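Local atomic coordinates of acetolactate synthase isozyme 1 large subunit (PDB entry 6LPI), a protein that forms the large subunit of a thiamine diphosphate-dependent synthase and binds flavin-adenine dinucleotide, thiamine diphosphate and a magnesium ion. Residues P194-E199 with I323-D328; D203-I208 with A332-L337; A301-V306 with K315-H320; V215-G220 with A284-R289. One frame throughout, in Å; residues are numbered along the deposited sequence.

Contact 1 (P194-E199 with I323-D328). With FAD (flavin-adenine dinucleotide), chain I.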
# COMPACT_ATOMS: atom_id res chain seq x y z
N PRO B 194 2.19 -20.13 1.30
CA PRO B 194 3.26 -21.04 0.88
C PRO B 194 3.79 -21.93 2.00
O PRO B 194 3.75 -21.58 3.19
CB PRO B 194 4.37 -20.09 0.39
CG PRO B 194 3.67 -18.82 0.07
CD PRO B 194 2.52 -18.72 1.02
N ALA B 195 4.34 -23.08 1.60
CA ALA B 195 5.05 -23.95 2.53
C ALA B 195 6.50 -23.50 2.66
O ALA B 195 7.05 -22.81 1.80
CB ALA B 195 5.00 -25.40 2.05
N PHE B 196 7.13 -23.94 3.74
CA PHE B 196 8.50 -23.53 4.01
C PHE B 196 9.20 -24.58 4.86
O PHE B 196 8.60 -25.12 5.80
CB PHE B 196 8.51 -22.17 4.70
CG PHE B 196 7.50 -22.04 5.80
CD1 PHE B 196 7.85 -22.32 7.10
CD2 PHE B 196 6.20 -21.65 5.53
CE1 PHE B 196 6.92 -22.19 8.13
CE2 PHE B 196 5.27 -21.52 6.54
CZ PHE B 196 5.62 -21.79 7.85
N SER B 197 10.47 -24.80 4.58
CA SER B 197 11.21 -25.88 5.22
C SER B 197 11.46 -25.59 6.70
O SER B 197 11.74 -24.46 7.10
CB SER B 197 12.54 -26.10 4.52
OG SER B 197 13.41 -25.00 4.72
N GLU B 198 11.39 -26.66 7.50
CA GLU B 198 11.72 -26.58 8.92
C GLU B 198 13.21 -26.31 9.12
O GLU B 198 13.60 -25.72 10.13
CB GLU B 198 11.29 -27.88 9.61
CG GLU B 198 11.38 -27.90 11.13
CD GLU B 198 11.85 -29.24 11.67
OE1 GLU B 198 11.98 -29.37 12.91
OE2 GLU B 198 12.07 -30.18 10.87
N GLU B 199 14.06 -26.70 8.16
CA GLU B 199 15.49 -26.39 8.27
C GLU B 199 15.72 -24.88 8.25
O GLU B 199 16.59 -24.36 8.96
CB GLU B 199 16.28 -27.07 7.15
CG GLU B 199 17.45 -26.22 6.64
CD GLU B 199 18.47 -26.97 5.78
OE1 GLU B 199 18.07 -27.82 4.95
OE2 GLU B 199 19.69 -26.69 5.93
N ILE B 323 12.78 -16.96 3.61
CA ILE B 323 11.57 -17.75 3.71
C ILE B 323 10.50 -17.03 2.92
O ILE B 323 10.27 -15.83 3.14
CB ILE B 323 11.10 -17.87 5.17
CG1 ILE B 323 12.15 -18.56 6.01
CG2 ILE B 323 9.74 -18.57 5.25
CD1 ILE B 323 11.89 -19.95 6.14
N GLN B 324 9.84 -17.75 2.03
CA GLN B 324 8.69 -17.19 1.33
C GLN B 324 7.49 -17.76 2.07
O GLN B 324 7.12 -18.91 1.86
CB GLN B 324 8.64 -17.55 -0.14
CG GLN B 324 7.38 -17.03 -0.74
CD GLN B 324 6.99 -17.76 -1.97
OE1 GLN B 324 7.65 -18.72 -2.37
NE2 GLN B 324 5.92 -17.30 -2.62
N ALA B 325 6.89 -16.95 2.92
CA ALA B 325 5.79 -17.45 3.73
C ALA B 325 5.04 -16.29 4.33
O ALA B 325 5.44 -15.13 4.21
CB ALA B 325 6.31 -18.37 4.83
N ASP B 326 3.91 -16.62 4.95
CA ASP B 326 3.21 -15.68 5.81
C ASP B 326 3.93 -15.54 7.15
O ASP B 326 4.34 -16.54 7.75
CB ASP B 326 1.78 -16.15 6.01
CG ASP B 326 1.12 -15.46 7.15
OD1 ASP B 326 0.47 -14.41 6.91
OD2 ASP B 326 1.26 -15.95 8.28
N VAL B 327 4.07 -14.30 7.63
CA VAL B 327 4.84 -14.07 8.86
C VAL B 327 4.24 -14.83 10.05
O VAL B 327 4.98 -15.36 10.89
CB VAL B 327 4.95 -12.58 9.20
CG1 VAL B 327 6.13 -12.37 10.14
CG2 VAL B 327 5.14 -11.78 7.98
N ASP B 328 2.92 -14.86 10.16
CA ASP B 328 2.29 -15.54 11.29
C ASP B 328 2.75 -16.98 11.35
O ASP B 328 3.27 -17.44 12.37
CB ASP B 328 0.77 -15.48 11.18
CG ASP B 328 0.08 -15.41 12.52
OD1 ASP B 328 0.73 -15.01 13.51
OD2 ASP B 328 -1.12 -15.77 12.58
PA FAD I . 5.25 -2.33 2.26
O1A FAD I . 4.31 -1.74 3.23
O2A FAD I . 4.93 -2.15 0.79
O5B FAD I . 5.26 -3.85 2.71
C5B FAD I . 4.79 -4.90 1.85
C4B FAD I . 5.75 -6.05 1.97
O4B FAD I . 5.27 -7.00 2.95
C3B FAD I . 5.96 -6.84 0.69
O3B FAD I . 7.33 -7.25 0.63
C2B FAD I . 4.96 -7.99 0.87
O2B FAD I . 5.23 -9.14 0.08
C1B FAD I . 5.17 -8.28 2.34
N9A FAD I . 4.11 -9.03 2.99
C8A FAD I . 2.77 -8.74 3.02
N7A FAD I . 2.05 -9.60 3.71
C5A FAD I . 2.99 -10.51 4.17
C6A FAD I . 2.87 -11.68 4.96
N6A FAD I . 1.71 -12.14 5.44
N1A FAD I . 4.00 -12.37 5.22
C2A FAD I . 5.16 -11.92 4.73
N3A FAD I . 5.39 -10.84 3.99
C4A FAD I . 4.26 -10.18 3.73
N1 FAD I . 9.49 4.79 4.88
C2 FAD I . 10.42 4.51 5.84
O2 FAD I . 10.61 3.36 6.22
N3 FAD I . 11.16 5.53 6.40
C4 FAD I . 11.06 6.87 6.08
O4 FAD I . 11.77 7.70 6.66
C4X FAD I . 10.07 7.16 5.06
N5 FAD I . 9.90 8.41 4.69
C5X FAD I . 8.94 8.67 3.72
C6 FAD I . 8.73 9.99 3.31
C7 FAD I . 7.77 10.30 2.35
C7M FAD I . 7.57 11.73 1.93
C8 FAD I . 7.00 9.28 1.78
C8M FAD I . 5.97 9.58 0.72
C9 FAD I . 7.21 7.96 2.18
C9A FAD I . 8.18 7.65 3.13
N10 FAD I . 8.41 6.32 3.55
C10 FAD I . 9.34 6.04 4.51
C1' FAD I . 7.64 5.21 2.99
C2' FAD I . 8.39 4.48 1.89
O2' FAD I . 8.23 5.16 0.64
C3' FAD I . 7.83 3.06 1.75
O3' FAD I . 6.43 3.13 1.50
C4' FAD I . 8.06 2.17 2.96
O4' FAD I . 9.35 2.46 3.50
C5' FAD I . 7.98 0.70 2.61
O5' FAD I . 7.76 -0.05 3.82
P FAD I . 7.56 -1.59 3.76
O1P FAD I . 8.91 -2.25 3.52
O2P FAD I . 6.83 -1.98 4.84
O3P FAD I . 6.71 -1.75 2.47
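Ile-323 meets Phe-196 through its CG2 branch, which lies 3.8 Å from Phe-196 CB as the two side chains cross obliquely. Gln-324 comes next: its carbonyl O is 3.3 Å from Pro-194 CB, and its side chain passes the proline ring at about a right angle, with NE2 3.8 Å from Pro-194 CG. The polar end is spoken for by Arg-310, whose NH1 is hydrogen-bonded to Gln-324 OE1. At Ala-325 the methyl group meets the Phe-196 ring obliquely, nearest CD2, CB to CD2 3.4 Å; chi1 of 45° places Phe-196 CG between the backbone N and the carbonyl carbon. This is the C-terminal part of strand 321-324, an outermost strand of the Rossmann-like central sheet, where the chain of 194-199 packs beside 323-325 before entering helix 198-210. Asp-326 then turns to the nucleotide: OD1 accepts from FAD N6A at 3.0 Å (145°), while OD2 caps helix 327-334 by taking the N-H of Asp-329. Val-327, in the first turn of that helix, donates its backbone N-H to FAD N1A at 3.1 Å (137°), so the amino group and the neighbouring ring nitrogen of the adenine are read together.

Contact 2 (D203-I208 with A332-L337)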
# COMPACT_ATOMS: atom_id res chain seq x y z
N ASP B 203 17.49 -22.70 11.08
CA ASP B 203 18.69 -21.93 10.81
C ASP B 203 18.52 -20.48 11.25
O ASP B 203 19.46 -19.88 11.78
CB ASP B 203 19.00 -21.95 9.32
CG ASP B 203 19.46 -23.30 8.85
OD1 ASP B 203 19.91 -24.12 9.69
OD2 ASP B 203 19.39 -23.54 7.62
N ALA B 204 17.32 -19.93 11.06
CA ALA B 204 17.04 -18.59 11.57
C ALA B 204 17.07 -18.57 13.09
O ALA B 204 17.66 -17.66 13.69
CB ALA B 204 15.71 -18.08 11.03
N ALA B 205 16.42 -19.54 13.75
CA ALA B 205 16.47 -19.59 15.21
C ALA B 205 17.91 -19.65 15.71
O ALA B 205 18.25 -18.98 16.69
CB ALA B 205 15.67 -20.79 15.73
N ALA B 206 18.76 -20.41 15.03
CA ALA B 206 20.17 -20.47 15.43
C ALA B 206 20.84 -19.10 15.24
O ALA B 206 21.58 -18.63 16.13
CB ALA B 206 20.88 -21.55 14.63
N MET B 207 20.60 -18.45 14.12
CA MET B 207 21.25 -17.18 13.88
C MET B 207 20.79 -16.12 14.89
O MET B 207 21.61 -15.34 15.40
CB MET B 207 20.96 -16.74 12.45
CG MET B 207 21.74 -17.56 11.44
SD MET B 207 21.65 -16.88 9.80
CE MET B 207 22.76 -15.49 9.99
N ILE B 208 19.50 -16.13 15.25
CA ILE B 208 18.99 -15.17 16.22
C ILE B 208 19.54 -15.47 17.61
O ILE B 208 19.92 -14.57 18.36
CB ILE B 208 17.45 -15.18 16.23
CG1 ILE B 208 16.88 -14.48 14.99
CG2 ILE B 208 16.89 -14.55 17.51
CD1 ILE B 208 15.45 -14.87 14.69
N ALA B 332 4.93 -18.54 14.36
CA ALA B 332 4.40 -19.68 15.09
C ALA B 332 5.41 -20.81 15.12
O ALA B 332 5.70 -21.38 16.18
CB ALA B 332 3.08 -20.14 14.48
N GLN B 333 6.04 -21.11 13.99
CA GLN B 333 6.97 -22.22 14.06
C GLN B 333 8.34 -21.81 14.61
O GLN B 333 9.18 -22.69 14.84
CB GLN B 333 7.07 -22.85 12.67
CG GLN B 333 6.18 -24.08 12.49
CD GLN B 333 6.35 -24.70 11.11
OE1 GLN B 333 7.42 -25.20 10.75
NE2 GLN B 333 5.27 -24.68 10.32
N LEU B 334 8.57 -20.53 14.85
CA LEU B 334 9.90 -20.03 15.23
C LEU B 334 10.02 -19.60 16.67
O LEU B 334 11.06 -19.87 17.29
CB LEU B 334 10.29 -18.84 14.34
CG LEU B 334 11.64 -18.18 14.69
CD1 LEU B 334 12.83 -19.09 14.34
CD2 LEU B 334 11.81 -16.82 14.02
N ILE B 335 9.00 -18.96 17.24
CA ILE B 335 9.13 -18.43 18.61
C ILE B 335 9.52 -19.51 19.61
O ILE B 335 10.41 -19.26 20.43
CB ILE B 335 7.87 -17.66 19.00
CG1 ILE B 335 7.79 -16.36 18.20
CG2 ILE B 335 7.92 -17.31 20.45
CD1 ILE B 335 6.43 -15.75 18.19
N PRO B 336 8.94 -20.72 19.60
CA PRO B 336 9.36 -21.73 20.59
C PRO B 336 10.80 -22.20 20.44
O PRO B 336 11.30 -22.89 21.32
CB PRO B 336 8.37 -22.89 20.36
CG PRO B 336 7.85 -22.68 19.01
CD PRO B 336 7.79 -21.20 18.82
N LEU B 337 11.45 -21.90 19.32
CA LEU B 337 12.84 -22.27 19.12
C LEU B 337 13.81 -21.13 19.40
O LEU B 337 15.02 -21.35 19.35
CB LEU B 337 13.04 -22.81 17.70
CG LEU B 337 12.43 -24.21 17.56
CD1 LEU B 337 11.02 -24.20 16.96
CD2 LEU B 337 13.35 -25.08 16.76
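Ala-205 and Leu-334 make the close-packed half of this helix pair. Leu-334 CG is anti to the backbone N (chi1 177°), and beyond it the CD1 branch reaches the helix of 203-208, lying 3.6 Å from Ala-205 CB and 3.7 Å from the backbone N of Ala-205. CD1 thus lies against both the methyl and the backbone of Ala-205. The other branch, CD2, is looser: it faces Ile-208 CD1 tip to tip at 4.2 Å. All three residues are buried, and the side-chain contacts among them are all apolar. The helices involved, 198-210 and 327-334, lead into the first strand and leave the last strand of the Rossmann-like central domain; Ala-204 and Ile-208 also touch Ile-304 of strand 302-307, which places this layer against the parallel sheet. The solvent side is marked by Leu-337, partly exposed in the 3-10 turn of 335-337: only 25 Å² of it is buried by the opposing helix, against 59 Å² for Leu-334, although its CB still lies 3.9 Å from Ala-205 CB. The carbonyl O of Leu-337, 3.7 Å from Ala-205 CB, accepts a hydrogen bond from Asn-209 ND2.

Contact 3 (A301-V306 with K315-H320)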
# COMPACT_ATOMS: atom_id res chain seq x y z
N ALA B 301 25.91 -7.01 8.77
CA ALA B 301 24.76 -7.72 9.29
C ALA B 301 24.40 -8.85 8.35
O ALA B 301 24.29 -8.65 7.13
CB ALA B 301 23.55 -6.78 9.46
N LYS B 302 24.29 -10.04 8.91
CA LYS B 302 23.64 -11.12 8.21
C LYS B 302 22.15 -10.85 8.23
O LYS B 302 21.65 -10.15 9.12
CB LYS B 302 23.98 -12.47 8.83
CG LYS B 302 25.46 -12.76 8.83
CD LYS B 302 25.76 -14.18 8.46
CE LYS B 302 27.22 -14.31 8.06
NZ LYS B 302 27.50 -13.33 6.97
N ILE B 303 21.44 -11.35 7.23
CA ILE B 303 20.04 -10.98 7.07
C ILE B 303 19.18 -12.22 7.01
O ILE B 303 19.48 -13.18 6.29
CB ILE B 303 19.84 -10.10 5.82
CG1 ILE B 303 20.53 -8.74 6.03
CG2 ILE B 303 18.35 -9.98 5.49
CD1 ILE B 303 20.48 -7.81 4.86
N ILE B 304 18.09 -12.18 7.77
CA ILE B 304 16.98 -13.10 7.58
C ILE B 304 15.82 -12.28 7.03
O ILE B 304 15.54 -11.16 7.50
CB ILE B 304 16.59 -13.80 8.89
CG1 ILE B 304 17.83 -14.13 9.72
CG2 ILE B 304 15.79 -15.06 8.61
CD1 ILE B 304 17.50 -14.64 11.11
N HIS B 305 15.14 -12.83 6.04
CA HIS B 305 14.11 -12.09 5.33
C HIS B 305 12.94 -13.05 5.10
O HIS B 305 13.09 -14.05 4.39
CB HIS B 305 14.68 -11.55 4.00
CG HIS B 305 13.79 -10.56 3.31
ND1 HIS B 305 13.97 -10.21 1.99
CD2 HIS B 305 12.74 -9.85 3.75
CE1 HIS B 305 13.05 -9.33 1.64
NE2 HIS B 305 12.29 -9.08 2.69
N VAL B 306 11.78 -12.71 5.66
CA VAL B 306 10.55 -13.50 5.51
C VAL B 306 9.52 -12.63 4.80
O VAL B 306 9.08 -11.61 5.35
CB VAL B 306 9.97 -13.97 6.86
CG1 VAL B 306 8.84 -14.96 6.62
CG2 VAL B 306 11.04 -14.64 7.69
N LYS B 315 15.59 -9.19 -4.00
CA LYS B 315 15.42 -8.12 -4.96
C LYS B 315 16.41 -6.99 -4.72
O LYS B 315 16.96 -6.44 -5.68
CB LYS B 315 13.98 -7.60 -4.92
CG LYS B 315 13.75 -6.37 -5.78
CD LYS B 315 12.31 -5.91 -5.62
CE LYS B 315 12.12 -5.05 -4.39
NZ LYS B 315 10.77 -4.41 -4.44
N ILE B 316 16.70 -6.64 -3.45
CA ILE B 316 17.52 -5.48 -3.13
C ILE B 316 18.73 -5.84 -2.27
O ILE B 316 19.85 -5.39 -2.54
CB ILE B 316 16.69 -4.36 -2.50
CG1 ILE B 316 15.54 -4.00 -3.48
CG2 ILE B 316 17.58 -3.19 -2.18
CD1 ILE B 316 15.02 -2.62 -3.38
N LYS B 317 18.52 -6.58 -1.19
CA LYS B 317 19.58 -7.14 -0.36
C LYS B 317 19.50 -8.66 -0.38
O LYS B 317 18.41 -9.24 -0.34
CB LYS B 317 19.52 -6.66 1.12
CG LYS B 317 19.88 -5.20 1.37
CD LYS B 317 21.36 -4.91 1.29
CE LYS B 317 21.92 -4.59 2.66
NZ LYS B 317 23.33 -4.09 2.52
N GLN B 318 20.64 -9.34 -0.44
CA GLN B 318 20.59 -10.78 -0.51
C GLN B 318 20.55 -11.34 0.90
O GLN B 318 21.38 -10.95 1.73
CB GLN B 318 21.80 -11.33 -1.27
CG GLN B 318 21.91 -10.75 -2.68
CD GLN B 318 21.06 -11.47 -3.69
OE1 GLN B 318 20.68 -10.89 -4.72
NE2 GLN B 318 20.78 -12.75 -3.43
N PRO B 319 19.57 -12.15 1.25
CA PRO B 319 19.47 -12.64 2.63
C PRO B 319 20.30 -13.90 2.80
O PRO B 319 20.64 -14.61 1.85
CB PRO B 319 17.97 -12.93 2.79
CG PRO B 319 17.52 -13.34 1.44
CD PRO B 319 18.43 -12.61 0.43
N HIS B 320 20.64 -14.17 4.06
CA HIS B 320 21.32 -15.41 4.36
C HIS B 320 20.33 -16.53 4.65
O HIS B 320 20.63 -17.70 4.42
CB HIS B 320 22.27 -15.18 5.53
CG HIS B 320 23.38 -14.24 5.19
ND1 HIS B 320 23.17 -12.89 5.00
CD2 HIS B 320 24.71 -14.45 5.03
CE1 HIS B 320 24.33 -12.31 4.74
NE2 HIS B 320 25.27 -13.23 4.74
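Ile-303 and His-320 are joined by a backbone hydrogen bond, His-320 N to Ile-303 O at 2.7 Å (N-H...O angle 147°), between a strand and a loop whose touching parts run 91° apart. The donor lies in the plane of the carbonyl, and the CA atoms come nearest one residue earlier on the loop, Ile-303 to Pro-319, 4.8 Å. Beside this bond the Lys-302 chain crosses the His-320 imidazole at about a right angle. Its CD stands over one face in a CH-pi contact, 3.9 Å from the ring centroid and displaced toward the rim. A bend at chi2 (-138°) sets CD there, and NZ ends 3.2 Å from His-320 NE2. The strand 302-307 is an inner strand of the parallel Rossmann-like sheet, and the loop of 315-320 brings the chain back to its outermost neighbour, strand 321-324; Ile-303 also bonds to Val-321 through the backbone, so the pairing continues straight into the sheet. Pro-319 fills the middle of the contact: its CB lies 4.0 Å from Ile-303 CG2 and 3.8 Å from His-305 CB. Farther back, Ile-303 CD1 meets the aliphatic start of Lys-317, CB at 4.0 Å, the two chains crossing at about a right angle, while Lys-317 NZ is hydrogen-bonded to the carbonyls of Thr-294 and Phe-297. The imidazole of His-305 turns to Ala-284, donating from NE2 to its carbonyl.

Contact 4 (V215-G220 with A284-R289). With FAD (flavin-adenine dinucleotide), chain I.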
# COMPACT_ATOMS: atom_id res chain seq x y z
N VAL B 215 18.58 -6.74 15.37
CA VAL B 215 17.47 -5.80 15.32
C VAL B 215 16.37 -6.45 14.50
O VAL B 215 16.64 -7.24 13.58
CB VAL B 215 17.82 -4.42 14.74
CG1 VAL B 215 19.15 -3.91 15.26
CG2 VAL B 215 17.73 -4.44 13.24
N LEU B 216 15.14 -6.19 14.90
CA LEU B 216 13.96 -6.69 14.23
C LEU B 216 13.39 -5.54 13.39
O LEU B 216 13.17 -4.45 13.91
CB LEU B 216 12.96 -7.24 15.25
CG LEU B 216 11.54 -7.64 14.89
CD1 LEU B 216 11.58 -8.86 14.01
CD2 LEU B 216 10.78 -7.98 16.15
N TYR B 217 13.29 -5.76 12.11
CA TYR B 217 12.95 -4.74 11.14
C TYR B 217 11.57 -5.09 10.57
O TYR B 217 11.42 -6.02 9.78
CB TYR B 217 14.07 -4.67 10.10
CG TYR B 217 13.85 -3.95 8.80
CD1 TYR B 217 12.82 -3.04 8.63
CD2 TYR B 217 14.66 -4.21 7.73
CE1 TYR B 217 12.63 -2.41 7.43
CE2 TYR B 217 14.48 -3.59 6.52
CZ TYR B 217 13.46 -2.69 6.38
OH TYR B 217 13.29 -2.07 5.17
N LEU B 218 10.55 -4.36 11.01
CA LEU B 218 9.16 -4.62 10.65
C LEU B 218 8.67 -3.73 9.52
O LEU B 218 9.00 -2.54 9.46
CB LEU B 218 8.25 -4.43 11.86
CG LEU B 218 8.74 -5.18 13.07
CD1 LEU B 218 7.71 -5.00 14.20
CD2 LEU B 218 8.87 -6.63 12.62
N GLY B 219 7.88 -4.34 8.63
CA GLY B 219 7.25 -3.64 7.53
C GLY B 219 5.74 -3.84 7.53
O GLY B 219 5.18 -4.49 8.41
N GLY B 220 5.11 -3.27 6.51
CA GLY B 220 3.66 -3.31 6.41
C GLY B 220 3.06 -4.69 6.26
O GLY B 220 1.84 -4.83 6.28
N ALA B 284 9.01 -6.36 5.34
CA ALA B 284 9.58 -5.18 4.71
C ALA B 284 10.21 -5.54 3.38
O ALA B 284 10.58 -6.69 3.13
CB ALA B 284 10.63 -4.52 5.61
N ARG B 285 10.42 -4.51 2.55
CA ARG B 285 10.84 -4.69 1.16
C ARG B 285 12.06 -3.83 0.81
O ARG B 285 12.26 -3.47 -0.36
CB ARG B 285 9.67 -4.37 0.22
CG ARG B 285 9.30 -2.89 0.14
CD ARG B 285 8.17 -2.62 -0.86
NE ARG B 285 7.60 -1.27 -0.73
CZ ARG B 285 7.93 -0.23 -1.48
NH1 ARG B 285 8.83 -0.35 -2.44
NH2 ARG B 285 7.35 0.95 -1.29
N PHE B 286 12.84 -3.43 1.83
CA PHE B 286 14.07 -2.65 1.66
C PHE B 286 13.89 -1.45 0.73
O PHE B 286 14.72 -1.18 -0.14
CB PHE B 286 15.22 -3.53 1.16
CG PHE B 286 15.56 -4.64 2.09
CD1 PHE B 286 14.99 -5.90 1.89
CD2 PHE B 286 16.46 -4.47 3.14
CE1 PHE B 286 15.28 -6.97 2.73
CE2 PHE B 286 16.76 -5.53 3.99
CZ PHE B 286 16.17 -6.79 3.78
N ASP B 287 12.78 -0.73 0.87
CA ASP B 287 12.61 0.48 0.08
C ASP B 287 13.73 1.45 0.44
O ASP B 287 14.18 1.50 1.59
CB ASP B 287 11.21 1.08 0.32
CG ASP B 287 10.91 2.29 -0.56
OD1 ASP B 287 10.28 2.12 -1.63
OD2 ASP B 287 11.27 3.42 -0.16
N ASP B 288 14.20 2.20 -0.56
CA ASP B 288 15.33 3.09 -0.34
C ASP B 288 15.04 4.09 0.76
O ASP B 288 15.94 4.47 1.51
CB ASP B 288 15.73 3.80 -1.63
CG ASP B 288 14.56 4.51 -2.31
OD1 ASP B 288 13.58 3.82 -2.71
OD2 ASP B 288 14.62 5.75 -2.42
N ARG B 289 13.78 4.52 0.87
CA ARG B 289 13.41 5.51 1.87
C ARG B 289 13.50 4.97 3.29
O ARG B 289 13.62 5.77 4.23
CB ARG B 289 12.00 6.01 1.58
CG ARG B 289 11.94 7.05 0.46
CD ARG B 289 10.51 7.38 0.02
NE ARG B 289 10.44 8.67 -0.67
CZ ARG B 289 9.50 9.01 -1.56
NH1 ARG B 289 8.54 8.15 -1.90
NH2 ARG B 289 9.55 10.21 -2.13
PA FAD I . 5.25 -2.33 2.26
O1A FAD I . 4.31 -1.74 3.23
O2A FAD I . 4.93 -2.15 0.79
O5B FAD I . 5.26 -3.85 2.71
C5B FAD I . 4.79 -4.90 1.85
C4B FAD I . 5.75 -6.05 1.97
O4B FAD I . 5.27 -7.00 2.95
C3B FAD I . 5.96 -6.84 0.69
O3B FAD I . 7.33 -7.25 0.63
C2B FAD I . 4.96 -7.99 0.87
O2B FAD I . 5.23 -9.14 0.08
C1B FAD I . 5.17 -8.28 2.34
N9A FAD I . 4.11 -9.03 2.99
C8A FAD I . 2.77 -8.74 3.02
N7A FAD I . 2.05 -9.60 3.71
C5A FAD I . 2.99 -10.51 4.17
C6A FAD I . 2.87 -11.68 4.96
N6A FAD I . 1.71 -12.14 5.44
N1A FAD I . 4.00 -12.37 5.22
C2A FAD I . 5.16 -11.92 4.73
N3A FAD I . 5.39 -10.84 3.99
C4A FAD I . 4.26 -10.18 3.73
N1 FAD I . 9.49 4.79 4.88
C2 FAD I . 10.42 4.51 5.84
O2 FAD I . 10.61 3.36 6.22
N3 FAD I . 11.16 5.53 6.40
C4 FAD I . 11.06 6.87 6.08
O4 FAD I . 11.77 7.70 6.66
C4X FAD I . 10.07 7.16 5.06
N5 FAD I . 9.90 8.41 4.69
C5X FAD I . 8.94 8.67 3.72
C6 FAD I . 8.73 9.99 3.31
C7 FAD I . 7.77 10.30 2.35
C7M FAD I . 7.57 11.73 1.93
C8 FAD I . 7.00 9.28 1.78
C8M FAD I . 5.97 9.58 0.72
C9 FAD I . 7.21 7.96 2.18
C9A FAD I . 8.18 7.65 3.13
N10 FAD I . 8.41 6.32 3.55
C10 FAD I . 9.34 6.04 4.51
C1' FAD I . 7.64 5.21 2.99
C2' FAD I . 8.39 4.48 1.89
O2' FAD I . 8.23 5.16 0.64
C3' FAD I . 7.83 3.06 1.75
O3' FAD I . 6.43 3.13 1.50
C4' FAD I . 8.06 2.17 2.96
O4' FAD I . 9.35 2.46 3.50
C5' FAD I . 7.98 0.70 2.61
O5' FAD I . 7.76 -0.05 3.82
P FAD I . 7.56 -1.59 3.76
O1P FAD I . 8.91 -2.25 3.52
O2P FAD I . 6.83 -1.98 4.84
O3P FAD I . 6.71 -1.75 2.47
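Tyr-217 and Ala-284 touch through a CH-pi contact: Ala-284 CB stands over one face of the phenol ring, 3.8 Å from the centroid and displaced toward the CE1-CZ side. The same ring enters an aromatic pair, presenting its edge to the face of Phe-286 in a T-shaped stack with centroids 5.7 Å apart and planes at 84°. Tyr-217 CG is anti to the backbone N, chi1 165°, which carries CG toward 284-289. Close backbone packing comes next, the CA atoms of Gly-219 and Ala-284 being 4.0 Å apart. Gly-219 and Gly-220, and the segment 284-289, come just after the C-terminal ends of adjacent strands 214-218 and 278-282, the first and fourth of the Rossmann-like sheet. Between these two the strand order reverses direction, the usual seat of a dinucleotide's phosphates, and FAD is bound there. Hydrogen bonds from both segments go to the cofactor. Gly-220 N donates to O2P at 2.7 Å, nearly straight at 167°, and Arg-285 N to O1P at 2.9 Å, so one phosphate is gripped from both segments. Arg-285 NE reaches the other phosphate at O2A, 3.2 Å, with a weak bond to the bridging O3P. Ionic and capping bonds tie the second segment to itself: Arg-285 NH1 forms a salt bridge with Asp-287 OD1 at 3.0 Å, and Asp-287 OD2 accepts from Arg-289 N as the N-cap of helix 288-291.

In the fold
The four contacts lie on one side of the chain's centre, around the parallel sheet of the central domain. Contacts 1 and 2, centres 12 Å apart, share helices 198-210 and 327-334 and join the helix before the sheet's first strand to the helix after its last; contacts 4 and 3 follow one another inside the loop they close. Contact 3 joins this helical layer through Met-207 and Ile-304 and lies 11 Å, centre to centre, from contact 4, which it meets through His-305 with Ala-284 and Phe-286. Contacts 1 and 4, 18 Å apart, do not touch but hold the same FAD, one at its adenine, the other at its diphosphate, so the cofactor spans the sheet's strand ends.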